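Local atomic coordinates of uncharacterized protein HI_0666 (Haemophilus influenzae, PDB entry 7CZO), a protein that corresponds to the N-terminal domain of a HipA toxin and probably acts within an unusual three-component HipBA toxin-antitoxin system. Residues K9-Y13 with G14-G18; F29-N32 with P33-G37; M84-F87 with L88-G92. One frame throughout, in Å; residues are numbered along the deposited sequence.

In the fold
All three interactions are local, made by residues close in sequence, but they sit at different depths of the domain: interactions 1 and 3 are partly buried, interaction 2 lies at the surface. Interactions 1 and 2 share one antiparallel sheet: 9-18 is a beta hairpin, and 29-37 is the end of the next strand with the turn after it. They meet directly, I17 O lying 2.8 Å from N32 N, and the Y35 ring packs on I17. Interaction 3, on helix 82-91, is nearest the middle of the chain, its centre about 21 Å from that of interaction 2. Strand pairing and a cation-pi contact mark the first, tyrosine packing the second, and helical bonds with aromatic-aliphatic contacts the third.

Interaction 1: residues K9-Y13 with G14-G18; sequences KVFLY and GEFIG
V10 and I17 meet on the buried side of this hairpin, together with L12 and G18. The CG1 atoms of V10 and I17 are 3.6 Å apart, and the I17 CD1 methyl also reaches L12 CB at 3.8 Å. With chi1 at 71°, I17 carries CG1 between its backbone N and carbonyl carbon, which brings that branch over V10. Beneath these side chains lies a classic beta bulge, in which I17 and G18 both face V10: V10 O takes a nearly straight bond from I17 N (2.8 Å) and a weak one from G18 N, while V10 N gives its hydrogen to G18 O. Towards the turn, L12 and E15 pair through both of their backbone bonds and close a type I' turn with Y13 and G14 at its corners.

In contrast to the buried group, Y13, G14 and E15 are exposed at the turn, and K9, F11 and F16 are partly so. K9 folds over the F16 ring, its NZ 4.7 Å from the centroid in a cation-pi contact, and V10 O approaches the edge of the same ring. F11 and F16 meet obliquely, CE2 of F11 touching CB of F16 at 3.6 Å.

Strand 7-12 continues the sheet to strand 98-102 through K9 with I101 and F11 with V99, whereas I17 bonds through its backbone to N32, just past the end of strand 27-31; L40 packs on L12 and Y35 on I17.

Interaction 2: residues F29-N32 with P33-G37; sequences FSYN and PDYQG
N32 and Y35 close a type I beta turn through one backbone bond, Y35 N to N32 O at 3.1 Å, in which the donor stands well above the carbonyl plane (66° out of it). P33 and D34 occupy the corners of the turn. The P33 ring lies next to the N32 side chain, with P33 CD 3.5 Å from N32 CB, and the CB atoms of N32 and Y35 come within 4.1 Å of each other.

The turn brings the rings of Y31 and Y35 beside each other. Their planes are almost parallel, only 4° apart, but the rings are slid so far that they barely overlap: the centroids are 5.8 Å apart, and contact is made by Y31 CD1 and Y35 CD2 at 3.8 Å. Y35 places CG anti to its backbone N (chi1 -174°), which swings the ring back towards the strand. F29 CE2 sits over the centre of one face of Y31, 3.7 Å above the plane, and G37 CA is over one face of Y35, towards its rim.

Both hydroxyls are bonded to main chain of the following loop, Y31 OH to F44 O and L40 N, and Y35 OH to I38 O. The contact is therefore apolar between the rings and polar at their ends: the Y31 hydroxyl ties strand 27-31 to the loop at L40 and F44, while that of Y35 closes a bond within the loop.

Interaction 3: residues M84-F87 with L88-G92; sequences MFRF and LLNNG
L89 lies over one face of the F85 ring: its CG stands 4.2 Å from the ring centroid, 20° off the normal, in a CH-pi contact, and its CD1 touches F85 CE2 near the rim at 3.4 Å. The F85 ring is turned towards the next helical turn because its CG runs anti to the backbone N (chi1 -179°). A second aromatic, F87, has the end of the N91 side chain over the centre of one face, the amide plane inclined at 52° to the ring. The amide of N91 is probably turned over in the model, and which of its two end atoms faces the ring is therefore doubtful. W68 brings another ring against F87, and P65 packs there too.

On a more polar side of the helix, R86 and N90 run alongside each other and point the same way, with R86 CG 3.9 Å from N90 ND2. The guanidinium group of R86 has its main partner one turn earlier, where NH2 forms a salt bridge with D83; a second carboxylate, D80, is at long range and weak.

Behind the side chains run successive i to i+4 backbone bonds, from L88 to M84, L89 to F85, N90 to R86 and N91 to F87, the first of them with L88 N 2.9 Å from M84 O. The L88 side chain meets F60 of helix 58-62, and M84 touches A61 of the same helix.

Spaced like this, the residues make an amphipathic alpha-helix: F85 packs on L20 and E22 of strand 15-22, joining helix 82-91 to the antiparallel sheet of the HipA N-terminal domain, while N90 is exposed and R86 partly so.

Interaction 1: residues K9-Y13 with G14-G18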
loop_
_atom_site.group_PDB
_atom_site.type_symbol
_atom_site.label_atom_id
_atom_site.label_comp_id
_atom_site.label_asym_id
_atom_site.label_seq_id
_atom_site.Cartn_x
_atom_site.Cartn_y
_atom_site.Cartn_z
ATOM N N LYS A 9 -6.452 1.199 -4.615
ATOM C CA LYS A 9 -6.479 2.630 -4.913
ATOM C C LYS A 9 -6.025 3.375 -3.651
ATOM O O LYS A 9 -6.425 3.045 -2.535
ATOM C CB LYS A 9 -7.889 3.097 -5.270
ATOM C CG LYS A 9 -8.292 3.048 -6.731
ATOM C CD LYS A 9 -9.825 3.134 -6.846
ATOM C CE LYS A 9 -10.323 4.075 -7.947
ATOM N NZ LYS A 9 -11.352 5.064 -7.484
ATOM N N VAL A 10 -5.215 4.404 -3.850
ATOM C CA VAL A 10 -4.594 5.124 -2.763
ATOM C C VAL A 10 -5.115 6.528 -2.722
ATOM O O VAL A 10 -4.991 7.274 -3.694
ATOM C CB VAL A 10 -3.074 5.158 -2.956
ATOM C CG1 VAL A 10 -2.421 6.187 -2.035
ATOM C CG2 VAL A 10 -2.502 3.740 -2.739
ATOM N N PHE A 11 -5.683 6.880 -1.579
ATOM C CA PHE A 11 -6.235 8.204 -1.326
ATOM C C PHE A 11 -5.397 8.909 -0.250
ATOM O O PHE A 11 -4.944 8.267 0.681
ATOM C CB PHE A 11 -7.674 8.065 -0.833
ATOM C CG PHE A 11 -8.626 7.534 -1.851
ATOM C CD1 PHE A 11 -8.796 6.170 -2.019
ATOM C CD2 PHE A 11 -9.365 8.398 -2.655
ATOM C CE1 PHE A 11 -9.692 5.669 -2.961
ATOM C CE2 PHE A 11 -10.267 7.905 -3.599
ATOM C CZ PHE A 11 -10.426 6.533 -3.744
ATOM N N LEU A 12 -5.188 10.213 -0.416
ATOM C CA LEU A 12 -4.483 11.110 0.548
ATOM C C LEU A 12 -5.334 12.403 0.788
ATOM O O LEU A 12 -5.829 13.042 -0.154
ATOM C CB LEU A 12 -3.153 11.477 -0.022
ATOM C CG LEU A 12 -2.174 12.226 0.852
ATOM C CD1 LEU A 12 -1.940 11.524 2.176
ATOM C CD2 LEU A 12 -0.858 12.362 0.082
ATOM N N TYR A 13 -5.587 12.734 2.047
ATOM C CA TYR A 13 -6.544 13.786 2.403
ATOM C C TYR A 13 -7.763 13.829 1.493
ATOM O O TYR A 13 -8.174 14.927 1.079
ATOM C CB TYR A 13 -5.883 15.179 2.378
ATOM C CG TYR A 13 -4.550 15.229 3.098
ATOM C CD1 TYR A 13 -4.450 15.072 4.465
ATOM C CD2 TYR A 13 -3.417 15.435 2.410
ATOM C CE1 TYR A 13 -3.211 15.144 5.090
ATOM C CE2 TYR A 13 -2.195 15.467 3.013
ATOM C CZ TYR A 13 -2.088 15.333 4.350
ATOM O OH TYR A 13 -0.797 15.352 4.908
ATOM N N GLY A 14 -8.344 12.669 1.192
ATOM C CA GLY A 14 -9.639 12.602 0.493
ATOM C C GLY A 14 -9.543 12.361 -1.012
ATOM O O GLY A 14 -10.513 11.936 -1.635
ATOM N N GLU A 15 -8.369 12.615 -1.594
ATOM C CA GLU A 15 -8.196 12.579 -3.043
ATOM C C GLU A 15 -7.414 11.349 -3.512
ATOM O O GLU A 15 -6.325 11.085 -3.012
ATOM C CB GLU A 15 -7.432 13.834 -3.511
ATOM C CG GLU A 15 -7.949 15.158 -2.965
ATOM C CD GLU A 15 -9.371 15.485 -3.408
ATOM O OE1 GLU A 15 -9.695 15.322 -4.615
ATOM O OE2 GLU A 15 -10.160 15.924 -2.543
ATOM N N PHE A 16 -7.975 10.634 -4.485
ATOM C CA PHE A 16 -7.308 9.551 -5.195
ATOM C C PHE A 16 -6.023 10.079 -5.779
ATOM O O PHE A 16 -6.074 11.005 -6.580
ATOM C CB PHE A 16 -8.207 9.056 -6.334
ATOM C CG PHE A 16 -7.621 7.961 -7.163
ATOM C CD1 PHE A 16 -6.794 6.988 -6.609
ATOM C CD2 PHE A 16 -7.943 7.862 -8.499
ATOM C CE1 PHE A 16 -6.276 5.962 -7.386
ATOM C CE2 PHE A 16 -7.432 6.834 -9.284
ATOM C CZ PHE A 16 -6.597 5.881 -8.726
ATOM N N ILE A 17 -4.882 9.512 -5.357
ATOM C CA ILE A 17 -3.582 9.945 -5.872
ATOM C C ILE A 17 -2.805 8.866 -6.653
ATOM O O ILE A 17 -1.821 9.202 -7.319
ATOM C CB ILE A 17 -2.673 10.460 -4.749
ATOM C CG1 ILE A 17 -2.204 9.308 -3.874
ATOM C CG2 ILE A 17 -3.396 11.467 -3.892
ATOM C CD1 ILE A 17 -1.248 9.704 -2.771
ATOM N N GLY A 18 -3.197 7.588 -6.568
ATOM C CA GLY A 18 -2.430 6.535 -7.262
ATOM C C GLY A 18 -2.776 5.107 -6.890
ATOM O O GLY A 18 -3.808 4.868 -6.281
#

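Interaction 2: residues F29-N32 with P33-G37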
loop_
_atom_site.group_PDB
_atom_site.type_symbol
_atom_site.label_atom_id
_atom_site.label_comp_id
_atom_site.label_asym_id
_atom_site.label_seq_id
_atom_site.Cartn_x
_atom_site.Cartn_y
_atom_site.Cartn_z
ATOM N N PHE A 29 4.165 1.040 -6.462
ATOM C CA PHE A 29 3.412 2.243 -6.240
ATOM C C PHE A 29 3.585 3.136 -7.440
ATOM O O PHE A 29 4.702 3.271 -7.929
ATOM C CB PHE A 29 3.879 2.985 -4.982
ATOM C CG PHE A 29 3.196 4.312 -4.803
ATOM C CD1 PHE A 29 1.799 4.377 -4.736
ATOM C CD2 PHE A 29 3.919 5.486 -4.766
ATOM C CE1 PHE A 29 1.130 5.579 -4.625
ATOM C CE2 PHE A 29 3.264 6.690 -4.648
ATOM C CZ PHE A 29 1.866 6.734 -4.575
ATOM N N SER A 30 2.497 3.779 -7.870
ATOM C CA SER A 30 2.548 4.764 -8.939
ATOM C C SER A 30 1.526 5.877 -8.738
ATOM O O SER A 30 0.400 5.619 -8.305
ATOM C CB SER A 30 2.285 4.101 -10.294
ATOM O OG SER A 30 0.963 3.564 -10.366
ATOM N N TYR A 31 1.928 7.111 -9.048
ATOM C CA TYR A 31 1.046 8.291 -8.922
ATOM C C TYR A 31 0.155 8.420 -10.152
ATOM O O TYR A 31 0.623 8.292 -11.260
ATOM C CB TYR A 31 1.892 9.581 -8.827
ATOM C CG TYR A 31 2.532 9.863 -7.492
ATOM C CD1 TYR A 31 1.750 10.210 -6.400
ATOM C CD2 TYR A 31 3.903 9.817 -7.327
ATOM C CE1 TYR A 31 2.310 10.485 -5.182
ATOM C CE2 TYR A 31 4.492 10.060 -6.088
ATOM C CZ TYR A 31 3.678 10.406 -5.024
ATOM O OH TYR A 31 4.206 10.696 -3.781
ATOM N N ASN A 32 -1.108 8.729 -9.980
ATOM C CA ASN A 32 -1.915 9.157 -11.121
ATOM C C ASN A 32 -1.225 10.200 -12.010
ATOM O O ASN A 32 -0.472 11.047 -11.533
ATOM C CB ASN A 32 -3.274 9.675 -10.651
ATOM C CG ASN A 32 -4.189 8.551 -10.240
ATOM O OD1 ASN A 32 -3.964 7.396 -10.614
ATOM N ND2 ASN A 32 -5.220 8.868 -9.469
ATOM N N PRO A 33 -1.464 10.132 -13.324
ATOM C CA PRO A 33 -0.720 11.019 -14.232
ATOM C C PRO A 33 -1.086 12.493 -14.071
ATOM O O PRO A 33 -0.243 13.357 -14.318
ATOM C CB PRO A 33 -1.107 10.521 -15.620
ATOM C CG PRO A 33 -2.032 9.357 -15.416
ATOM C CD PRO A 33 -2.512 9.368 -14.015
ATOM N N ASP A 34 -2.322 12.778 -13.658
ATOM C CA ASP A 34 -2.753 14.164 -13.424
ATOM C C ASP A 34 -2.595 14.588 -11.991
ATOM O O ASP A 34 -3.175 15.608 -11.607
ATOM C CB ASP A 34 -4.245 14.372 -13.710
ATOM C CG ASP A 34 -4.704 13.681 -14.929
ATOM O OD1 ASP A 34 -4.227 14.049 -16.027
ATOM O OD2 ASP A 34 -5.549 12.776 -14.756
ATOM N N TYR A 35 -1.902 13.791 -11.181
ATOM C CA TYR A 35 -1.684 14.164 -9.803
ATOM C C TYR A 35 -0.429 14.973 -9.773
ATOM O O TYR A 35 0.696 14.453 -9.855
ATOM C CB TYR A 35 -1.584 12.970 -8.859
ATOM C CG TYR A 35 -1.495 13.388 -7.404
ATOM C CD1 TYR A 35 -2.645 13.769 -6.703
ATOM C CD2 TYR A 35 -0.275 13.399 -6.724
ATOM C CE1 TYR A 35 -2.587 14.142 -5.369
ATOM C CE2 TYR A 35 -0.205 13.787 -5.390
ATOM C CZ TYR A 35 -1.372 14.154 -4.707
ATOM O OH TYR A 35 -1.330 14.558 -3.370
ATOM N N GLN A 36 -0.658 16.270 -9.771
ATOM C CA GLN A 36 0.276 17.215 -9.250
ATOM C C GLN A 36 -0.426 17.529 -7.942
ATOM O O GLN A 36 -1.657 17.681 -7.913
ATOM C CB GLN A 36 0.411 18.428 -10.173
ATOM C CG GLN A 36 1.716 19.193 -9.979
ATOM C CD GLN A 36 1.695 20.182 -8.805
ATOM O OE1 GLN A 36 0.784 20.181 -7.961
ATOM N NE2 GLN A 36 2.709 21.039 -8.756
ATOM N N GLY A 37 0.346 17.583 -6.864
ATOM C CA GLY A 37 -0.224 17.627 -5.530
ATOM C C GLY A 37 0.866 17.290 -4.534
ATOM O O GLY A 37 2.049 17.083 -4.912
#

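Interaction 3: residues M84-F87 with L88-G92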
loop_
_atom_site.group_PDB
_atom_site.type_symbol
_atom_site.label_atom_id
_atom_site.label_comp_id
_atom_site.label_asym_id
_atom_site.label_seq_id
_atom_site.Cartn_x
_atom_site.Cartn_y
_atom_site.Cartn_z
ATOM N N MET A 84 1.355 -8.055 5.350
ATOM C CA MET A 84 1.273 -6.614 5.521
ATOM C C MET A 84 0.515 -5.899 4.423
ATOM O O MET A 84 -0.338 -5.075 4.718
ATOM C CB MET A 84 2.682 -6.061 5.711
ATOM C CG MET A 84 3.093 -6.380 7.124
ATOM S SD MET A 84 4.675 -5.805 7.637
ATOM C CE MET A 84 4.663 -4.057 7.308
ATOM N N PHE A 85 0.785 -6.233 3.165
ATOM C CA PHE A 85 0.031 -5.665 2.059
ATOM C C PHE A 85 -1.418 -6.073 2.194
ATOM O O PHE A 85 -2.302 -5.325 1.828
ATOM C CB PHE A 85 0.584 -6.131 0.697
ATOM C CG PHE A 85 -0.151 -5.540 -0.494
ATOM C CD1 PHE A 85 -0.005 -4.210 -0.818
ATOM C CD2 PHE A 85 -0.978 -6.307 -1.266
ATOM C CE1 PHE A 85 -0.667 -3.649 -1.887
ATOM C CE2 PHE A 85 -1.640 -5.750 -2.358
ATOM C CZ PHE A 85 -1.478 -4.418 -2.678
ATOM N N ARG A 86 -1.673 -7.263 2.720
ATOM C CA ARG A 86 -3.065 -7.682 2.884
ATOM C C ARG A 86 -3.726 -6.806 3.976
ATOM O O ARG A 86 -4.839 -6.342 3.820
ATOM C CB ARG A 86 -3.145 -9.169 3.226
ATOM C CG ARG A 86 -4.415 -9.867 2.769
ATOM C CD ARG A 86 -4.469 -11.353 3.180
ATOM N NE ARG A 86 -3.151 -11.997 3.362
ATOM C CZ ARG A 86 -2.291 -12.313 2.386
ATOM N NH1 ARG A 86 -2.567 -12.047 1.108
ATOM N NH2 ARG A 86 -1.125 -12.882 2.694
ATOM N N PHE A 87 -3.019 -6.554 5.068
ATOM C CA PHE A 87 -3.563 -5.751 6.131
ATOM C C PHE A 87 -3.875 -4.370 5.585
ATOM O O PHE A 87 -4.994 -3.862 5.728
ATOM C CB PHE A 87 -2.584 -5.632 7.257
ATOM C CG PHE A 87 -3.002 -4.649 8.278
ATOM C CD1 PHE A 87 -3.670 -5.053 9.407
ATOM C CD2 PHE A 87 -2.743 -3.309 8.099
ATOM C CE1 PHE A 87 -4.080 -4.128 10.350
ATOM C CE2 PHE A 87 -3.146 -2.368 9.040
ATOM C CZ PHE A 87 -3.819 -2.784 10.163
ATOM N N LEU A 88 -2.908 -3.774 4.897
ATOM C CA LEU A 88 -3.177 -2.474 4.261
ATOM C C LEU A 88 -4.479 -2.505 3.479
ATOM O O LEU A 88 -5.277 -1.583 3.598
ATOM C CB LEU A 88 -2.008 -2.001 3.377
ATOM C CG LEU A 88 -0.781 -1.724 4.261
ATOM C CD1 LEU A 88 0.423 -1.377 3.410
ATOM C CD2 LEU A 88 -1.081 -0.650 5.300
ATOM N N LEU A 89 -4.713 -3.582 2.729
ATOM C CA LEU A 89 -5.919 -3.687 1.905
ATOM C C LEU A 89 -7.167 -3.934 2.727
ATOM O O LEU A 89 -8.207 -3.363 2.433
ATOM C CB LEU A 89 -5.773 -4.796 0.892
ATOM C CG LEU A 89 -4.832 -4.546 -0.283
ATOM C CD1 LEU A 89 -4.759 -5.833 -1.116
ATOM C CD2 LEU A 89 -5.358 -3.404 -1.114
ATOM N N ASN A 90 -7.071 -4.740 3.776
ATOM C CA ASN A 90 -8.227 -4.981 4.632
ATOM C C ASN A 90 -8.613 -3.890 5.580
ATOM O O ASN A 90 -9.726 -3.924 6.063
ATOM C CB ASN A 90 -8.025 -6.220 5.476
ATOM C CG ASN A 90 -7.880 -7.469 4.631
ATOM O OD1 ASN A 90 -8.434 -7.551 3.518
ATOM N ND2 ASN A 90 -7.099 -8.441 5.141
ATOM N N ASN A 91 -7.734 -2.937 5.882
ATOM C CA ASN A 91 -8.162 -1.835 6.731
ATOM C C ASN A 91 -7.305 -0.602 6.857
ATOM O O ASN A 91 -6.850 -0.333 7.951
ATOM C CB ASN A 91 -8.483 -2.358 8.158
ATOM C CG ASN A 91 -7.586 -3.470 8.608
ATOM O OD1 ASN A 91 -6.488 -3.636 8.138
ATOM N ND2 ASN A 91 -8.057 -4.221 9.561
ATOM N N GLY A 92 -7.160 0.238 5.832
ATOM C CA GLY A 92 -8.022 0.334 4.674
ATOM C C GLY A 92 -8.610 1.757 4.614
ATOM O O GLY A 92 -7.924 2.708 4.272
#